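Local coordinates for periplasmic zinc-binding protein troA (Treponema pallidum, PDB 1K0F) that captures zinc with high affinity and specificity in the periplasm and delivers it to the membrane permease of an ABC transport system for import into the cytoplasm, at residues Tyr39-Ala43 / Gly44-Trp48; Asp269-Val272 / Ala273-Arg277; Lys115-Tyr118 / Glu119-Lys123; Asn18-Gln21 / Gly22-Leu26. All coordinates share one frame; numbering follows the deposited sequence.

From the N terminus, contact 4 comes first and closes the turn at 18-26, where helix 10-20 hands over to strand 25-28. Contact 1 (39-48) follows beyond that strand and caps the start of helix 43-51. Contact 3 (115-123) lies within helix 107-124, and contact 2 (269-277) ends helix 260-273 at the C terminus. All four are local and in series, so none nests in or crosses another. Contacts 3 and 4 touch, Leu121 CD1 lying 3.5 Å from Ala20 CB, which joins two helices beside the parallel sheet 25-28/4-7/54-57/78-81. Contact 2 stands apart, its centre about 38 Å from that of contact 1, across the chain's centre.

Contact 1: Tyr39-Ala43 / Gly44-Trp48; sequences YTATA and GDVEW
Asp45 OD2 is approached by two groups of Thr42: the backbone N, which donates a hydrogen bond of 2.8 Å from Thr42 N to Asp45 OD2, and the hydroxyl OG1, modelled so near that the separation itself is doubtful. With the return bond from Asp45 N to Thr42 OG1, weak at 3.4 Å, they form a capping box at the start of helix 43-51, Thr42 being the N-cap. Threonine suits the position because its short hydroxyl reaches an amide in the first turn, where no earlier helical carbonyl is available. Aspartate answers three residues on: its CG lies beside its own backbone N (chi1 -62°), which folds the carboxylate back to Thr42 N. The bond is bent at 139° and uses the anti lone pair of OD2; the helix's N-terminal end would probably favour the negative charge.

The backbone begins its helical pattern as Val46 N donates to Thr42 O at 3.0 Å. Just outside the box, Ala41 CB meets Val46 CG2 at 3.4 Å, a hydrophobic staple from the residue before the cap to the fourth after it. Tyr39, which also packs on Met30 and Met66 and lies near the zinc-binding His37, comes at Asp45 from the opposite direction. Its ring plane is turned 63° from the carboxylate, with Tyr39 OH 3.2 Å from Asp45 OD2.

Contact 2: Asp269-Val272 / Ala273-Arg277; sequences DTIV and AALAR
Leu275 bends back over the preceding helical turn, and its CB lies 3.2 Å from Ile271 O. Leu275 CG rests 3.3 Å from that oxygen, and Leu275 CD1 meets Ile271 CG2 at 3.9 Å. The side chains lie side by side, pointing the same way. Ile271 CG2 stands opposite the backbone N across its chi1 bond, next to the carbonyl carbon, on the side where Leu275 CD1 lies. Branched aliphatic groups suit this buried strip, since Ile271 also packs on Phe215 and Leu245, while Leu275 covers Leu157 and Pro212.

The backbone here is the C-terminal end of helix 260-273, where the bonding pattern changes. Ala273 N donates to Asp269 O at 2.9 Å, and Ala274 N to Thr270 O at 2.8 Å, but Ile271 O has no well-aligned amide four residues on. Val272 O accepts twice: Leu275 N, at 2.7 Å, stands above its carbonyl plane, whereas Ala276 N, at 2.8 Å, lies close to the C=O direction. Small alanines suit places where CB nears the preceding turn's carbonyls; Ala274 CB sits 3.0 Å from Thr270 O and packs on Ala213 and Phe215 of strand 213-217. Leu275 O, within this last turn, accepts a hydrogen bond from Arg161 NH1.

Contact 3: Lys115-Tyr118 / Glu119-Lys123; sequences KAVY and ESLCK
Cys122 SG sits against the ring of Tyr118 one helical turn earlier, 3.9 Å from the ring centroid, in a sulfur-aromatic contact. The approach is oblique, 33° off the ring normal, and the closest ring atom is Tyr118 CE1, 3.4 Å from Cys122 SG. Two torsions create the meeting: Tyr118 swings CG opposite its backbone N (chi1 152°), sending the ring outward and toward the next turn, while Cys122 holds SG beside its own N (chi1 -73°). Cysteine suits the place because its short side chain sets a polarisable sulfur directly beside the ring.

On the same side of the ring plane but toward the CD2 edge, Glu119 CG lies 3.7 Å from Tyr118 CD2. The glutamate's extended chain also runs alongside Lys115 and points the same way, but the charges stay apart, Lys115 NZ being 5.2 Å from Glu119 OE1. Ser120 OG adds a weak bond of 3.3 Å to Ala116 O, so its hydroxyl is turned back onto the helix.

Helix 107-124 is wedged between partners. Tyr118 stacks on Tyr136 and bonds through OH to Thr133, both of helix 129-156, while Val117 and Ser120 lie on strand 54-57 and Leu121 reaches helix 10-20.

Contact 4: Asn18-Gln21 / Gly22-Leu26; sequences NIAQ and GDVHL
Val24 has a chi1 of -49°, which sets CG1 beside its backbone N and CG2 between that N and the carbonyl carbon, so that both methyls straddle Ala20 CB, each of Val24 CG1 and Val24 CG2 lying 3.5 Å from it. The chain doubles back to allow this: Gln21 takes a positive phi of 57°, the first residue to leave helical angles. With Gly22 it forms the middle of a type II' beta turn, the link from helix 10-20 into strand 25-28 of a beta-alpha-beta unit begun by strand 4-7.

The first corner of such a turn is one that glycine enters more easily than a residue with a side chain, yet here glutamine occupies it, and Gly22, at the second corner, gives a slim exposed bend. Alanine suits the helix end because its one methyl lets both Val24 methyls come into contact with it; Ala20 also packs on Phe132 and Leu121, and Val24 on Val5 and Val16, so the pair joins the end of helix 10-20 to strand 4-7 beside it.

Asp23 lies at the far end of the turn. Its carboxylate folds back beside Ala20 O, with Asp23 OD2 only 2.8 Å from Ala20 O, two acceptors that do not bond. A salt bridge from Arg135, which also bonds to Ile19 O, would ease that approach. The turn is closed by Asp23 N, which donates to Ala20 O at 2.9 Å from above the plane of the carbonyl.

Contact 1: Tyr39-Ala43 / Gly44-Trp48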
loop_
_atom_site.group_PDB
_atom_site.type_symbol
_atom_site.label_atom_id
_atom_site.label_comp_id
_atom_site.label_asym_id
_atom_site.label_seq_id
_atom_site.Cartn_x
_atom_site.Cartn_y
_atom_site.Cartn_z
ATOM N N TYR A 39 -12.512 -0.389 -5.739
ATOM C CA TYR A 39 -12.267 -1.170 -6.948
ATOM C C TYR A 39 -13.244 -2.352 -7.056
ATOM O O TYR A 39 -13.526 -3.031 -6.061
ATOM C CB TYR A 39 -10.814 -1.679 -6.970
ATOM C CG TYR A 39 -10.412 -2.342 -8.277
ATOM C CD1 TYR A 39 -9.782 -1.619 -9.284
ATOM C CD2 TYR A 39 -10.701 -3.683 -8.518
ATOM C CE1 TYR A 39 -9.456 -2.214 -10.503
ATOM C CE2 TYR A 39 -10.383 -4.286 -9.733
ATOM C CZ TYR A 39 -9.764 -3.547 -10.722
ATOM O OH TYR A 39 -9.490 -4.137 -11.938
ATOM N N THR A 40 -13.753 -2.576 -8.272
ATOM C CA THR A 40 -14.683 -3.673 -8.570
ATOM C C THR A 40 -14.075 -4.554 -9.655
ATOM O O THR A 40 -13.449 -4.049 -10.587
ATOM C CB THR A 40 -16.027 -3.167 -9.133
ATOM O OG1 THR A 40 -16.190 -1.782 -8.813
ATOM C CG2 THR A 40 -17.183 -3.979 -8.571
ATOM N N ALA A 41 -14.261 -5.866 -9.544
ATOM C CA ALA A 41 -13.733 -6.787 -10.546
ATOM C C ALA A 41 -14.629 -6.703 -11.775
ATOM O O ALA A 41 -15.764 -7.168 -11.755
ATOM C CB ALA A 41 -13.716 -8.215 -10.008
ATOM N N THR A 42 -14.114 -6.095 -12.839
ATOM C CA THR A 42 -14.869 -5.955 -14.071
ATOM C C THR A 42 -15.203 -7.336 -14.631
ATOM O O THR A 42 -14.919 -8.359 -14.004
ATOM C CB THR A 42 -14.056 -5.195 -15.109
ATOM O OG1 THR A 42 -12.954 -6.008 -15.530
ATOM C CG2 THR A 42 -13.522 -3.898 -14.518
ATOM N N ALA A 43 -15.808 -7.362 -15.815
ATOM C CA ALA A 43 -16.183 -8.619 -16.459
ATOM C C ALA A 43 -14.962 -9.516 -16.628
ATOM O O ALA A 43 -14.963 -10.679 -16.213
ATOM C CB ALA A 43 -16.833 -8.342 -17.819
ATOM N N GLY A 44 -13.923 -8.959 -17.238
ATOM C CA GLY A 44 -12.707 -9.714 -17.452
ATOM C C GLY A 44 -12.154 -10.163 -16.122
ATOM O O GLY A 44 -11.911 -11.347 -15.913
ATOM N N ASP A 45 -11.976 -9.211 -15.212
ATOM C CA ASP A 45 -11.441 -9.500 -13.886
ATOM C C ASP A 45 -12.086 -10.730 -13.238
ATOM O O ASP A 45 -11.404 -11.724 -12.994
ATOM C CB ASP A 45 -11.602 -8.275 -12.976
ATOM C CG ASP A 45 -10.831 -7.057 -13.486
ATOM O OD1 ASP A 45 -9.606 -7.168 -13.720
ATOM O OD2 ASP A 45 -11.450 -5.986 -13.646
ATOM N N VAL A 46 -13.388 -10.665 -12.968
ATOM C CA VAL A 46 -14.116 -11.782 -12.348
ATOM C C VAL A 46 -13.923 -13.083 -13.133
ATOM O O VAL A 46 -14.136 -14.182 -12.610
ATOM C CB VAL A 46 -15.643 -11.472 -12.244
ATOM C CG1 VAL A 46 -16.446 -12.760 -12.117
ATOM C CG2 VAL A 46 -15.905 -10.579 -11.046
ATOM N N GLU A 47 -13.517 -12.946 -14.391
ATOM C CA GLU A 47 -13.293 -14.099 -15.252
ATOM C C GLU A 47 -11.885 -14.662 -15.042
ATOM O O GLU A 47 -11.717 -15.865 -14.815
ATOM C CB GLU A 47 -13.504 -13.690 -16.707
ATOM C CG GLU A 47 -12.591 -14.364 -17.694
ATOM C CD GLU A 47 -13.038 -14.111 -19.107
ATOM O OE1 GLU A 47 -12.411 -14.657 -20.040
ATOM O OE2 GLU A 47 -14.022 -13.360 -19.274
ATOM N N TRP A 48 -10.881 -13.791 -15.133
ATOM C CA TRP A 48 -9.501 -14.203 -14.907
ATOM C C TRP A 48 -9.573 -14.957 -13.591
ATOM O O TRP A 48 -9.087 -16.085 -13.471
ATOM C CB TRP A 48 -8.588 -12.983 -14.722
ATOM C CG TRP A 48 -8.277 -12.225 -15.970
ATOM C CD1 TRP A 48 -9.029 -11.234 -16.535
ATOM C CD2 TRP A 48 -7.122 -12.373 -16.806
ATOM N NE1 TRP A 48 -8.413 -10.759 -17.668
ATOM C CE2 TRP A 48 -7.240 -11.439 -17.857
ATOM C CE3 TRP A 48 -5.994 -13.209 -16.764
ATOM C CZ2 TRP A 48 -6.277 -11.313 -18.863
ATOM C CZ3 TRP A 48 -5.031 -13.083 -17.767
ATOM C CH2 TRP A 48 -5.183 -12.142 -18.804
#

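Contact 2: Asp269-Val272 / Ala273-Arg277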
loop_
_atom_site.group_PDB
_atom_site.type_symbol
_atom_site.label_atom_id
_atom_site.label_comp_id
_atom_site.label_asym_id
_atom_site.label_seq_id
_atom_site.Cartn_x
_atom_site.Cartn_y
_atom_site.Cartn_z
ATOM N N ASP A 269 11.835 8.528 -0.173
ATOM C CA ASP A 269 12.716 9.459 -0.848
ATOM C C ASP A 269 11.928 10.746 -0.964
ATOM O O ASP A 269 12.207 11.720 -0.282
ATOM C CB ASP A 269 13.086 8.930 -2.239
ATOM C CG ASP A 269 14.153 7.854 -2.182
ATOM O OD1 ASP A 269 14.335 7.261 -1.106
ATOM O OD2 ASP A 269 14.803 7.599 -3.218
ATOM N N THR A 270 10.910 10.725 -1.817
ATOM C CA THR A 270 10.062 11.887 -2.051
ATOM C C THR A 270 9.689 12.660 -0.793
ATOM O O THR A 270 9.786 13.889 -0.755
ATOM C CB THR A 270 8.768 11.461 -2.758
ATOM O OG1 THR A 270 9.082 11.046 -4.093
ATOM C CG2 THR A 270 7.767 12.612 -2.799
ATOM N N ILE A 271 9.278 11.934 0.243
ATOM C CA ILE A 271 8.847 12.559 1.486
ATOM C C ILE A 271 9.937 13.316 2.227
ATOM O O ILE A 271 9.876 14.544 2.331
ATOM C CB ILE A 271 8.210 11.524 2.432
ATOM C CG1 ILE A 271 6.884 11.038 1.843
ATOM C CG2 ILE A 271 7.961 12.140 3.811
ATOM C CD1 ILE A 271 6.278 9.900 2.601
ATOM N N VAL A 272 10.919 12.592 2.757
ATOM C CA VAL A 272 12.011 13.244 3.473
ATOM C C VAL A 272 12.593 14.348 2.582
ATOM O O VAL A 272 12.811 15.474 3.035
ATOM C CB VAL A 272 13.131 12.233 3.875
ATOM C CG1 VAL A 272 12.575 11.200 4.831
ATOM C CG2 VAL A 272 13.712 11.559 2.652
ATOM N N ALA A 273 12.829 14.031 1.314
ATOM C CA ALA A 273 13.354 15.025 0.397
ATOM C C ALA A 273 12.475 16.260 0.540
ATOM O O ALA A 273 12.932 17.325 0.962
ATOM C CB ALA A 273 13.298 14.509 -1.029
ATOM N N ALA A 274 11.197 16.094 0.227
ATOM C CA ALA A 274 10.242 17.187 0.295
ATOM C C ALA A 274 9.993 17.695 1.708
ATOM O O ALA A 274 9.132 18.547 1.907
ATOM C CB ALA A 274 8.926 16.756 -0.332
ATOM N N LEU A 275 10.738 17.203 2.691
ATOM C CA LEU A 275 10.492 17.644 4.059
ATOM C C LEU A 275 11.679 18.153 4.876
ATOM O O LEU A 275 11.486 18.821 5.893
ATOM C CB LEU A 275 9.796 16.523 4.841
ATOM C CG LEU A 275 8.283 16.327 4.663
ATOM C CD1 LEU A 275 7.740 15.512 5.829
ATOM C CD2 LEU A 275 7.581 17.674 4.584
ATOM N N ALA A 276 12.898 17.850 4.449
ATOM C CA ALA A 276 14.074 18.289 5.195
ATOM C C ALA A 276 14.531 19.695 4.822
ATOM O O ALA A 276 13.718 20.553 4.470
ATOM C CB ALA A 276 15.218 17.300 4.991
ATOM N N ARG A 277 15.844 19.909 4.907
ATOM C CA ARG A 277 16.482 21.187 4.585
ATOM C C ARG A 277 15.670 22.394 5.039
ATOM O O ARG A 277 15.705 22.708 6.253
ATOM C CB ARG A 277 16.750 21.270 3.077
ATOM C CG ARG A 277 15.592 20.811 2.210
ATOM C CD ARG A 277 15.648 21.435 0.837
ATOM N NE ARG A 277 16.775 20.931 0.057
ATOM C CZ ARG A 277 17.333 21.586 -0.953
ATOM N NH1 ARG A 277 16.872 22.776 -1.311
ATOM N NH2 ARG A 277 18.357 21.050 -1.598
ATOM O OXT ARG A 277 15.010 23.005 4.173
#

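Contact 3: Lys115-Tyr118 / Glu119-Lys123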
loop_
_atom_site.group_PDB
_atom_site.type_symbol
_atom_site.label_atom_id
_atom_site.label_comp_id
_atom_site.label_asym_id
_atom_site.label_seq_id
_atom_site.Cartn_x
_atom_site.Cartn_y
_atom_site.Cartn_z
ATOM N N LYS A 115 5.169 -13.605 3.276
ATOM C CA LYS A 115 5.311 -14.993 3.724
ATOM C C LYS A 115 4.096 -15.766 3.233
ATOM O O LYS A 115 4.209 -16.883 2.727
ATOM C CB LYS A 115 5.392 -15.065 5.259
ATOM C CG LYS A 115 5.876 -16.411 5.807
ATOM C CD LYS A 115 5.036 -16.896 6.983
ATOM C CE LYS A 115 5.908 -17.458 8.087
ATOM N NZ LYS A 115 5.660 -16.727 9.365
ATOM N N ALA A 116 2.935 -15.134 3.388
ATOM C CA ALA A 116 1.657 -15.692 2.967
ATOM C C ALA A 116 1.686 -15.958 1.462
ATOM O O ALA A 116 1.304 -17.031 1.003
ATOM C CB ALA A 116 0.532 -14.718 3.312
ATOM N N VAL A 117 2.133 -14.971 0.699
ATOM C CA VAL A 117 2.222 -15.112 -0.749
ATOM C C VAL A 117 3.104 -16.311 -1.107
ATOM O O VAL A 117 2.706 -17.194 -1.868
ATOM C CB VAL A 117 2.832 -13.863 -1.378
ATOM C CG1 VAL A 117 2.966 -14.058 -2.865
ATOM C CG2 VAL A 117 1.969 -12.655 -1.075
ATOM N N TYR A 118 4.304 -16.319 -0.536
ATOM C CA TYR A 118 5.261 -17.385 -0.766
ATOM C C TYR A 118 4.661 -18.740 -0.461
ATOM O O TYR A 118 4.705 -19.646 -1.287
ATOM C CB TYR A 118 6.492 -17.169 0.108
ATOM C CG TYR A 118 7.225 -18.443 0.492
ATOM C CD1 TYR A 118 7.963 -19.141 -0.447
ATOM C CD2 TYR A 118 7.205 -18.909 1.796
ATOM C CE1 TYR A 118 8.677 -20.281 -0.099
ATOM C CE2 TYR A 118 7.915 -20.049 2.169
ATOM C CZ TYR A 118 8.654 -20.729 1.215
ATOM O OH TYR A 118 9.372 -21.831 1.574
ATOM N N GLU A 119 4.102 -18.880 0.735
ATOM C CA GLU A 119 3.507 -20.144 1.160
ATOM C C GLU A 119 2.272 -20.541 0.348
ATOM O O GLU A 119 1.919 -21.717 0.284
ATOM C CB GLU A 119 3.147 -20.084 2.648
ATOM C CG GLU A 119 4.321 -20.373 3.570
ATOM C CD GLU A 119 3.968 -20.217 5.029
ATOM O OE1 GLU A 119 4.838 -20.494 5.879
ATOM O OE2 GLU A 119 2.822 -19.816 5.321
ATOM N N SER A 120 1.604 -19.561 -0.252
ATOM C CA SER A 120 0.425 -19.838 -1.065
ATOM C C SER A 120 0.918 -20.429 -2.383
ATOM O O SER A 120 0.380 -21.418 -2.895
ATOM C CB SER A 120 -0.339 -18.543 -1.346
ATOM O OG SER A 120 -1.367 -18.347 -0.401
ATOM N N LEU A 121 1.961 -19.805 -2.922
ATOM C CA LEU A 121 2.558 -20.248 -4.170
ATOM C C LEU A 121 3.063 -21.683 -4.030
ATOM O O LEU A 121 2.914 -22.493 -4.943
ATOM C CB LEU A 121 3.708 -19.314 -4.561
ATOM C CG LEU A 121 3.326 -17.882 -4.966
ATOM C CD1 LEU A 121 4.583 -17.115 -5.346
ATOM C CD2 LEU A 121 2.333 -17.904 -6.134
ATOM N N CYS A 122 3.650 -21.993 -2.879
ATOM C CA CYS A 122 4.166 -23.333 -2.628
ATOM C C CYS A 122 3.007 -24.316 -2.608
ATOM O O CYS A 122 3.080 -25.390 -3.198
ATOM C CB CYS A 122 4.902 -23.385 -1.287
ATOM S SG CYS A 122 6.505 -22.567 -1.247
ATOM N N LYS A 123 1.944 -23.934 -1.910
ATOM C CA LYS A 123 0.741 -24.756 -1.805
ATOM C C LYS A 123 0.193 -24.983 -3.205
ATOM O O LYS A 123 -0.284 -26.064 -3.521
ATOM C CB LYS A 123 -0.319 -24.045 -0.956
ATOM C CG LYS A 123 -0.343 -24.424 0.520
ATOM C CD LYS A 123 1.007 -24.904 1.031
ATOM C CE LYS A 123 1.063 -24.847 2.544
ATOM N NZ LYS A 123 1.769 -26.018 3.123
#

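Contact 4: Asn18-Gln21 / Gly22-Leu26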
loop_
_atom_site.group_PDB
_atom_site.type_symbol
_atom_site.label_atom_id
_atom_site.label_comp_id
_atom_site.label_asym_id
_atom_site.label_seq_id
_atom_site.Cartn_x
_atom_site.Cartn_y
_atom_site.Cartn_z
ATOM N N ASN A 18 8.571 -11.939 -7.778
ATOM C CA ASN A 18 9.872 -12.246 -7.215
ATOM C C ASN A 18 9.998 -13.700 -6.801
ATOM O O ASN A 18 11.044 -14.310 -7.012
ATOM C CB ASN A 18 10.138 -11.340 -6.023
ATOM C CG ASN A 18 10.362 -9.902 -6.426
ATOM O OD1 ASN A 18 11.400 -9.561 -6.982
ATOM N ND2 ASN A 18 9.384 -9.051 -6.161
ATOM N N ILE A 19 8.932 -14.240 -6.213
ATOM C CA ILE A 19 8.894 -15.629 -5.740
ATOM C C ILE A 19 8.596 -16.657 -6.831
ATOM O O ILE A 19 9.417 -17.522 -7.108
ATOM C CB ILE A 19 7.845 -15.830 -4.613
ATOM C CG1 ILE A 19 8.151 -14.890 -3.444
ATOM C CG2 ILE A 19 7.870 -17.274 -4.142
ATOM C CD1 ILE A 19 6.972 -14.584 -2.580
ATOM N N ALA A 20 7.412 -16.573 -7.430
ATOM C CA ALA A 20 7.029 -17.512 -8.488
ATOM C C ALA A 20 7.780 -17.266 -9.789
ATOM O O ALA A 20 8.075 -18.210 -10.529
ATOM C CB ALA A 20 5.525 -17.435 -8.743
ATOM N N GLN A 21 8.093 -16.001 -10.058
ATOM C CA GLN A 21 8.793 -15.645 -11.274
ATOM C C GLN A 21 7.979 -16.142 -12.455
ATOM O O GLN A 21 6.776 -15.879 -12.537
ATOM C CB GLN A 21 10.174 -16.283 -11.289
ATOM C CG GLN A 21 10.863 -16.191 -9.966
ATOM C CD GLN A 21 12.054 -15.286 -10.023
ATOM O OE1 GLN A 21 12.161 -14.321 -9.264
ATOM N NE2 GLN A 21 12.968 -15.587 -10.932
ATOM N N GLY A 22 8.628 -16.873 -13.351
ATOM C CA GLY A 22 7.943 -17.368 -14.528
ATOM C C GLY A 22 7.345 -18.734 -14.338
ATOM O O GLY A 22 7.000 -19.403 -15.307
ATOM N N ASP A 23 7.223 -19.152 -13.087
ATOM C CA ASP A 23 6.658 -20.452 -12.793
ATOM C C ASP A 23 5.159 -20.341 -12.717
ATOM O O ASP A 23 4.470 -21.306 -12.413
ATOM C CB ASP A 23 7.189 -20.977 -11.479
ATOM C CG ASP A 23 8.661 -21.193 -11.512
ATOM O OD1 ASP A 23 9.151 -21.781 -12.496
ATOM O OD2 ASP A 23 9.326 -20.768 -10.552
ATOM N N VAL A 24 4.639 -19.153 -12.962
ATOM C CA VAL A 24 3.200 -18.988 -12.936
ATOM C C VAL A 24 2.803 -17.917 -13.917
ATOM O O VAL A 24 3.633 -17.155 -14.403
ATOM C CB VAL A 24 2.652 -18.593 -11.510
ATOM C CG1 VAL A 24 3.226 -19.506 -10.457
ATOM C CG2 VAL A 24 2.985 -17.141 -11.181
ATOM N N HIS A 25 1.522 -17.897 -14.235
ATOM C CA HIS A 25 0.997 -16.880 -15.107
ATOM C C HIS A 25 0.397 -15.963 -14.061
ATOM O O HIS A 25 -0.410 -16.408 -13.242
ATOM C CB HIS A 25 -0.069 -17.469 -16.014
ATOM C CG HIS A 25 0.493 -18.164 -17.208
ATOM N ND1 HIS A 25 0.429 -19.531 -17.373
ATOM C CD2 HIS A 25 1.146 -17.685 -18.295
ATOM C CE1 HIS A 25 1.015 -19.862 -18.515
ATOM N NE2 HIS A 25 1.459 -18.760 -19.091
ATOM N N LEU A 26 0.809 -14.701 -14.057
ATOM C CA LEU A 26 0.315 -13.768 -13.060
ATOM C C LEU A 26 -0.498 -12.625 -13.629
ATOM O O LEU A 26 -0.157 -12.044 -14.644
ATOM C CB LEU A 26 1.488 -13.211 -12.257
ATOM C CG LEU A 26 1.319 -11.841 -11.593
ATOM C CD1 LEU A 26 0.191 -11.888 -10.566
ATOM C CD2 LEU A 26 2.634 -11.443 -10.930
#